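Local coordinates for shikimate dehydrogenase (NADP(+)) (Peptoclostridium difficile, PDB 5DZS), which probably catalyses the reversible NADPH-linked reduction of 3-dehydroshikimate to shikimate, the fourth of seven steps leading to chorismate and so to the aromatic amino acids, at residues Q18-R22 with E263-F268; T87-R91 with S243-W247. All coordinates share one frame; numbering follows the deposited sequence. Where two conformers were deposited one is given.

Interaction 1 of 2, residues Q18-R22 with E263-F268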
loop_
_atom_site.group_PDB
_atom_site.type_symbol
_atom_site.label_atom_id
_atom_site.label_comp_id
_atom_site.label_asym_id
_atom_site.label_seq_id
_atom_site.Cartn_x
_atom_site.Cartn_y
_atom_site.Cartn_z
ATOM N N GLN B 18 16.533 1.846 -16.063
ATOM C CA GLN B 18 15.806 2.160 -17.295
ATOM C C GLN B 18 14.301 1.940 -17.112
ATOM O O GLN B 18 13.493 2.750 -17.570
ATOM C CB GLN B 18 16.322 1.309 -18.459
ATOM C CG GLN B 18 15.658 1.654 -19.784
ATOM C CD GLN B 18 16.134 0.807 -20.955
ATOM O OE1 GLN B 18 16.782 -0.228 -20.777
ATOM N NE2 GLN B 18 15.799 1.244 -22.168
ATOM N N ILE B 19 13.908 0.838 -16.460
ATOM C CA ILE B 19 12.504 0.584 -16.219
ATOM C C ILE B 19 11.900 1.709 -15.396
ATOM O O ILE B 19 10.846 2.253 -15.738
ATOM C CB ILE B 19 12.272 -0.778 -15.497
ATOM C CG1 ILE B 19 12.680 -1.945 -16.415
ATOM C CG2 ILE B 19 10.823 -0.887 -15.031
ATOM C CD1 ILE B 19 12.646 -3.311 -15.739
ATOM N N HIS B 20 12.525 2.046 -14.260
ATOM C CA HIS B 20 12.003 3.112 -13.414
ATOM C C HIS B 20 11.931 4.462 -14.129
ATOM O O HIS B 20 10.978 5.202 -13.928
ATOM C CB HIS B 20 12.775 3.205 -12.087
ATOM C CG HIS B 20 12.469 2.082 -11.143
ATOM N ND1 HIS B 20 11.432 2.129 -10.248
ATOM C CD2 HIS B 20 13.070 0.887 -10.955
ATOM C CE1 HIS B 20 11.405 1.019 -9.541
ATOM N NE2 HIS B 20 12.396 0.246 -9.944
ATOM N N LYS B 21 12.932 4.767 -14.954
ATOM C CA LYS B 21 12.913 5.995 -15.775
ATOM C C LYS B 21 11.649 6.026 -16.623
ATOM O O LYS B 21 10.946 7.026 -16.652
ATOM C CB LYS B 21 14.137 6.077 -16.679
ATOM C CG LYS B 21 14.119 7.290 -17.612
ATOM C CD LYS B 21 15.368 7.342 -18.486
ATOM C CE LYS B 21 15.441 8.598 -19.339
ATOM N NZ LYS B 21 15.456 9.857 -18.555
ATOM N N ARG B 22 11.364 4.923 -17.311
ATOM C CA ARG B 22 10.168 4.831 -18.141
ATOM C C ARG B 22 8.880 5.008 -17.348
ATOM O O ARG B 22 7.940 5.654 -17.814
ATOM C CB ARG B 22 10.165 3.510 -18.909
ATOM C CG ARG B 22 11.139 3.474 -20.069
ATOM C CD ARG B 22 10.695 4.460 -21.145
ATOM N NE ARG B 22 11.537 4.445 -22.334
ATOM C CZ ARG B 22 11.342 3.655 -23.379
ATOM N NH1 ARG B 22 12.160 3.736 -24.420
ATOM N NH2 ARG B 22 10.330 2.789 -23.393
ATOM N N GLU B 263 7.232 -2.092 -24.851
ATOM C CA GLU B 263 8.133 -1.087 -25.400
ATOM C C GLU B 263 9.578 -1.436 -25.050
ATOM O O GLU B 263 10.470 -1.291 -25.889
ATOM C CB GLU B 263 7.732 0.339 -24.964
ATOM C CG GLU B 263 6.436 0.816 -25.629
ATOM C CD GLU B 263 6.057 2.244 -25.270
ATOM O OE1 GLU B 263 6.807 2.875 -24.486
ATOM O OE2 GLU B 263 5.006 2.723 -25.775
ATOM N N LEU B 264 9.815 -1.927 -23.837
ATOM C CA LEU B 264 11.177 -2.297 -23.425
ATOM C C LEU B 264 11.678 -3.554 -24.108
ATOM O O LEU B 264 12.853 -3.644 -24.474
ATOM C CB LEU B 264 11.255 -2.488 -21.908
ATOM C CG LEU B 264 11.251 -1.228 -21.066
ATOM C CD1 LEU B 264 11.145 -1.629 -19.604
ATOM C CD2 LEU B 264 12.508 -0.405 -21.319
ATOM N N LYS B 265 10.781 -4.516 -24.296
ATOM C CA LYS B 265 11.116 -5.787 -24.933
ATOM C C LYS B 265 11.644 -5.591 -26.365
ATOM O O LYS B 265 12.333 -6.463 -26.897
ATOM C CB LYS B 265 9.890 -6.702 -24.872
ATOM C CG LYS B 265 10.034 -8.094 -25.451
ATOM C CD LYS B 265 9.008 -9.007 -24.791
ATOM C CE LYS B 265 8.722 -10.266 -25.586
ATOM N NZ LYS B 265 7.869 -9.970 -26.770
ATOM N N LEU B 266 11.331 -4.443 -26.972
ATOM C CA LEU B 266 11.837 -4.101 -28.309
ATOM C C LEU B 266 13.186 -3.371 -28.220
ATOM O O LEU B 266 14.118 -3.681 -28.961
ATOM C CB LEU B 266 10.847 -3.207 -29.055
ATOM C CG LEU B 266 9.457 -3.770 -29.339
ATOM C CD1 LEU B 266 8.593 -2.693 -29.979
ATOM C CD2 LEU B 266 9.526 -5.011 -30.219
ATOM N N GLU B 267 13.273 -2.403 -27.307
ATOM C CA GLU B 267 14.486 -1.584 -27.119
ATOM C C GLU B 267 15.765 -2.392 -26.962
ATOM O O GLU B 267 16.814 -1.991 -27.461
ATOM C CB GLU B 267 14.327 -0.674 -25.903
ATOM C CG GLU B 267 13.216 0.347 -26.041
ATOM C CD GLU B 267 12.656 0.766 -24.702
ATOM O OE1 GLU B 267 13.448 1.115 -23.797
ATOM O OE2 GLU B 267 11.414 0.768 -24.559
ATOM N N PHE B 268 15.688 -3.514 -26.253
ATOM C CA PHE B 268 16.857 -4.367 -26.072
ATOM C C PHE B 268 17.115 -5.177 -27.344
ATOM O O PHE B 268 18.266 -5.359 -27.747
ATOM C CB PHE B 268 16.685 -5.286 -24.859
ATOM C CG PHE B 268 16.493 -4.547 -23.560
ATOM C CD1 PHE B 268 17.556 -3.889 -22.957
ATOM C CD2 PHE B 268 15.256 -4.526 -22.930
ATOM C CE1 PHE B 268 17.383 -3.210 -21.761
ATOM C CE2 PHE B 268 15.078 -3.851 -21.731
ATOM C CZ PHE B 268 16.143 -3.194 -21.146
#

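Interaction 2 of 2, residues T87-R91 with S243-W247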
loop_
_atom_site.group_PDB
_atom_site.type_symbol
_atom_site.label_atom_id
_atom_site.label_comp_id
_atom_site.label_asym_id
_atom_site.label_seq_id
_atom_site.Cartn_x
_atom_site.Cartn_y
_atom_site.Cartn_z
ATOM N N THR B 87 12.311 -3.739 -1.208
ATOM C CA THR B 87 11.795 -2.377 -1.420
ATOM C C THR B 87 11.794 -1.677 -0.070
ATOM O O THR B 87 11.216 -2.199 0.884
ATOM C CB THR B 87 10.382 -2.419 -2.032
ATOM O OG1 THR B 87 10.421 -3.101 -3.302
ATOM C CG2 THR B 87 9.803 -1.027 -2.231
ATOM N N ILE B 88 12.432 -0.519 0.004
ATOM C CA ILE B 88 12.491 0.274 1.231
ATOM C C ILE B 88 11.898 1.664 0.959
ATOM O O ILE B 88 12.191 2.265 -0.103
ATOM C CB ILE B 88 13.942 0.425 1.732
ATOM C CG1 ILE B 88 14.494 -0.946 2.165
ATOM C CG2 ILE B 88 14.070 1.435 2.880
ATOM C CD1 ILE B 88 15.978 -0.985 2.469
ATOM N N LEU B 89 11.122 2.172 1.900
ATOM C CA LEU B 89 10.510 3.503 1.832
ATOM C C LEU B 89 10.963 4.295 3.057
ATOM O O LEU B 89 10.893 3.801 4.189
ATOM C CB LEU B 89 8.995 3.384 1.858
ATOM C CG LEU B 89 8.194 4.684 2.016
ATOM C CD1 LEU B 89 8.424 5.724 0.932
ATOM C CD2 LEU B 89 6.716 4.334 2.094
ATOM N N LEU B 90 11.406 5.531 2.841
ATOM C CA LEU B 90 11.743 6.492 3.899
ATOM C C LEU B 90 10.568 7.437 4.125
ATOM O O LEU B 90 10.123 8.116 3.206
ATOM C CB LEU B 90 12.964 7.335 3.485
ATOM C CG LEU B 90 13.328 8.511 4.395
ATOM C CD1 LEU B 90 13.889 8.024 5.721
ATOM C CD2 LEU B 90 14.345 9.416 3.661
ATOM N N ARG B 91 10.074 7.474 5.358
ATOM C CA ARG B 91 9.044 8.422 5.769
ATOM C C ARG B 91 9.302 8.863 7.175
ATOM O O ARG B 91 9.470 8.046 8.070
ATOM C CB ARG B 91 7.631 7.809 5.671
ATOM C CG ARG B 91 7.074 7.608 4.291
ATOM C CD ARG B 91 6.833 8.900 3.528
ATOM N NE ARG B 91 6.335 8.580 2.191
ATOM C CZ ARG B 91 6.331 9.431 1.167
ATOM N NH1 ARG B 91 6.776 10.681 1.320
ATOM N NH2 ARG B 91 5.883 9.027 -0.017
ATOM N N SER B 243 6.732 -1.229 -6.653
ATOM C CA SER B 243 7.575 -0.395 -5.809
ATOM C C SER B 243 7.125 1.073 -5.898
ATOM O O SER B 243 7.054 1.772 -4.876
ATOM C CB SER B 243 9.049 -0.471 -6.200
ATOM O OG SER B 243 9.608 -1.753 -5.957
ATOM N N GLN B 244 6.871 1.533 -7.121
ATOM C CA GLN B 244 6.415 2.893 -7.331
ATOM C C GLN B 244 5.079 3.176 -6.627
ATOM O O GLN B 244 4.872 4.266 -6.075
ATOM C CB GLN B 244 6.346 3.178 -8.819
ATOM C CG GLN B 244 7.718 3.290 -9.454
ATOM C CD GLN B 244 8.487 4.494 -8.950
ATOM O OE1 GLN B 244 7.919 5.414 -8.384
ATOM N NE2 GLN B 244 9.803 4.489 -9.160
ATOM N N GLU B 245 4.190 2.186 -6.621
ATOM C CA GLU B 245 2.899 2.340 -5.954
ATOM C C GLU B 245 3.136 2.553 -4.448
ATOM O O GLU B 245 2.520 3.385 -3.813
ATOM C CB GLU B 245 2.000 1.114 -6.155
ATOM C CG GLU B 245 1.445 0.989 -7.567
ATOM C CD GLU B 245 0.479 -0.162 -7.704
ATOM O OE1 GLU B 245 -0.485 -0.034 -8.496
ATOM O OE2 GLU B 245 0.622 -1.181 -7.021
ATOM N N ILE B 246 4.042 1.766 -3.889
ATOM C CA ILE B 246 4.381 1.876 -2.474
ATOM C C ILE B 246 5.023 3.226 -2.135
ATOM O O ILE B 246 4.630 3.900 -1.176
ATOM C CB ILE B 246 5.337 0.739 -2.067
ATOM C CG1 ILE B 246 4.571 -0.596 -2.085
ATOM C CG2 ILE B 246 5.920 1.010 -0.673
ATOM C CD1 ILE B 246 5.459 -1.808 -2.030
ATOM N N TRP B 247 5.974 3.637 -2.964
ATOM C CA TRP B 247 6.713 4.876 -2.732
ATOM C C TRP B 247 5.824 6.097 -2.810
ATOM O O TRP B 247 6.005 7.046 -2.009
ATOM C CB TRP B 247 7.894 4.996 -3.687
ATOM C CG TRP B 247 9.011 3.999 -3.440
ATOM C CD1 TRP B 247 9.375 3.470 -2.237
ATOM C CD2 TRP B 247 9.904 3.448 -4.404
ATOM N NE1 TRP B 247 10.405 2.602 -2.396
ATOM C CE2 TRP B 247 10.780 2.585 -3.721
ATOM C CE3 TRP B 247 10.053 3.594 -5.785
ATOM C CZ2 TRP B 247 11.782 1.877 -4.367
ATOM C CZ3 TRP B 247 11.063 2.897 -6.418
ATOM C CH2 TRP B 247 11.893 2.038 -5.732
HETATM O O HOH W 1 10.297 -4.272 -5.940
#

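Interaction 1 of 2, residues Q18-R22 with E263-F268
Ile-19 and Leu-264 bring together two helices set halfway between perpendicular and antiparallel: the short axes of 18-22 and 263-268 make an angle of 135° and come no closer than 11.8 Å, so long side chains have to fill the gap. The apolar part is small. Leu-264 meets Ile-19 with one methyl branch, CD1 lying 3.6 Å from Ile-19 CG1, the two side chains roughly perpendicular. Its other branch, CD2, lies beside the amide of Gln-18, whose chain is fully extended with CG anti to the backbone N (chi1 -177°) and therefore runs across to the second helix. There Gln-18 OE1 comes 3.1 Å from CZ of Phe-268, an approach oblique to the ring.

Beside this apolar contact is a charged cluster. Arg-22 bends at chi2 (-67°), is extended through chi3 and turns its guanidinium at chi4, meeting Glu-267, which reaches in from the other helix. Arg-22 NH2 and Glu-267 OE2 form a salt bridge at 2.6 Å, but the hydrogen bond within it is weak in angle, consistent with the position of Glu-267 OE1 over one guanidinium face. A second, long salt bridge runs from Arg-22 NH2 to Glu-263 OE1 (3.7 Å), making a three-residue network. Glu-267 and Phe-268 are poorly ordered, so the finer geometry at this end deserves caution.

In the fold, helix 16-27 of the substrate-binding domain packs here against helix 255-268 near the C-terminus. Helix 233-248 touches the same Ile-19 through Leu-236, Val-237 and Ala-240, while Phe-268 sets its ring edge-to-face with that of Tyr-211, a predicted shikimate-binding residue, and also touches Val-15 and Pro-213.

Interaction 2 of 2, residues T87-R91 with S243-W247
The indole of Trp-247 meets Ile-88 O across the contact at its NE1 edge, the oxygen tilted somewhat from the ring plane. Over one face lies the backbone oxygen of Ser-243, one helical turn earlier, 3.2 Å above the plane and displaced from the ring centre; Gln-244 OE1 lies in plane at another part of the edge. This is helix-on-sheet packing in an alpha/beta domain: strand 87-91, an inner strand of the mixed six-stranded sheet, runs nearly parallel to 243-247 of helix 233-248, with short axes 16° apart and 9.0 Å at closest approach.

Trp-247 NE1 donates to Ile-88 O at 2.9 Å. The bond is bent, with an N-H...O angle of 140°, and the donor stands well above the carbonyl plane, off the lone pairs. Thr-87 and Leu-89 approach the same ring obliquely. Thr-87 OG1 turns to the backbone-N side (chi1 -60°), which leaves its CG2 to reach the indole, 3.7 Å from Trp-247 NE1. Leu-89 lies alongside, pointing the other way, and brings CD1 to 4.0 Å from Trp-247 CD1. Beyond them, Leu-89 CD2 packs loosely on Ile-246.

Ser-243 OG is tied to its own helix through Gln-239 O and to the sheet through Asn-59 ND2. It also shares a water with Thr-87 OG1: the water donates to Thr-87 OG1 at 2.9 Å and lies 2.6 Å from Ser-243 OG. Asn-86 and Gln-239, both predicted to bind shikimate, lie near this end. At the other end, Pro-77 of the second subunit packs on Leu-89 and Arg-91. There Trp-247 O, which also takes a weak bond from Gln-56 NE2, lies at the edge of the Arg-91 guanidinium and receives a weak hydrogen bond from Arg-91 NH2 at 2.8 Å.

The centres of interactions 1 and 2 lie 21 Å apart, yet the two contacts touch: His-20 ND1 and Gln-244 NE2 are 3.1 Å apart, a probable hydrogen bond, and His-20 CE1 packs 3.7 Å from Trp-247 CZ3. Helix 233-248 is the geometric link, bearing on helix 16-27 and on strand 87-91 of the mixed sheet. Along the chain the order is 18-22, 87-91, 243-247, 263-268, so both segments of interaction 2 fall between those of interaction 1. Helices 233-248 and 255-268, which follow the parallel six-stranded sheet, thus return to the substrate-binding domain, bringing the C-terminal end of the chain onto its N-terminal part.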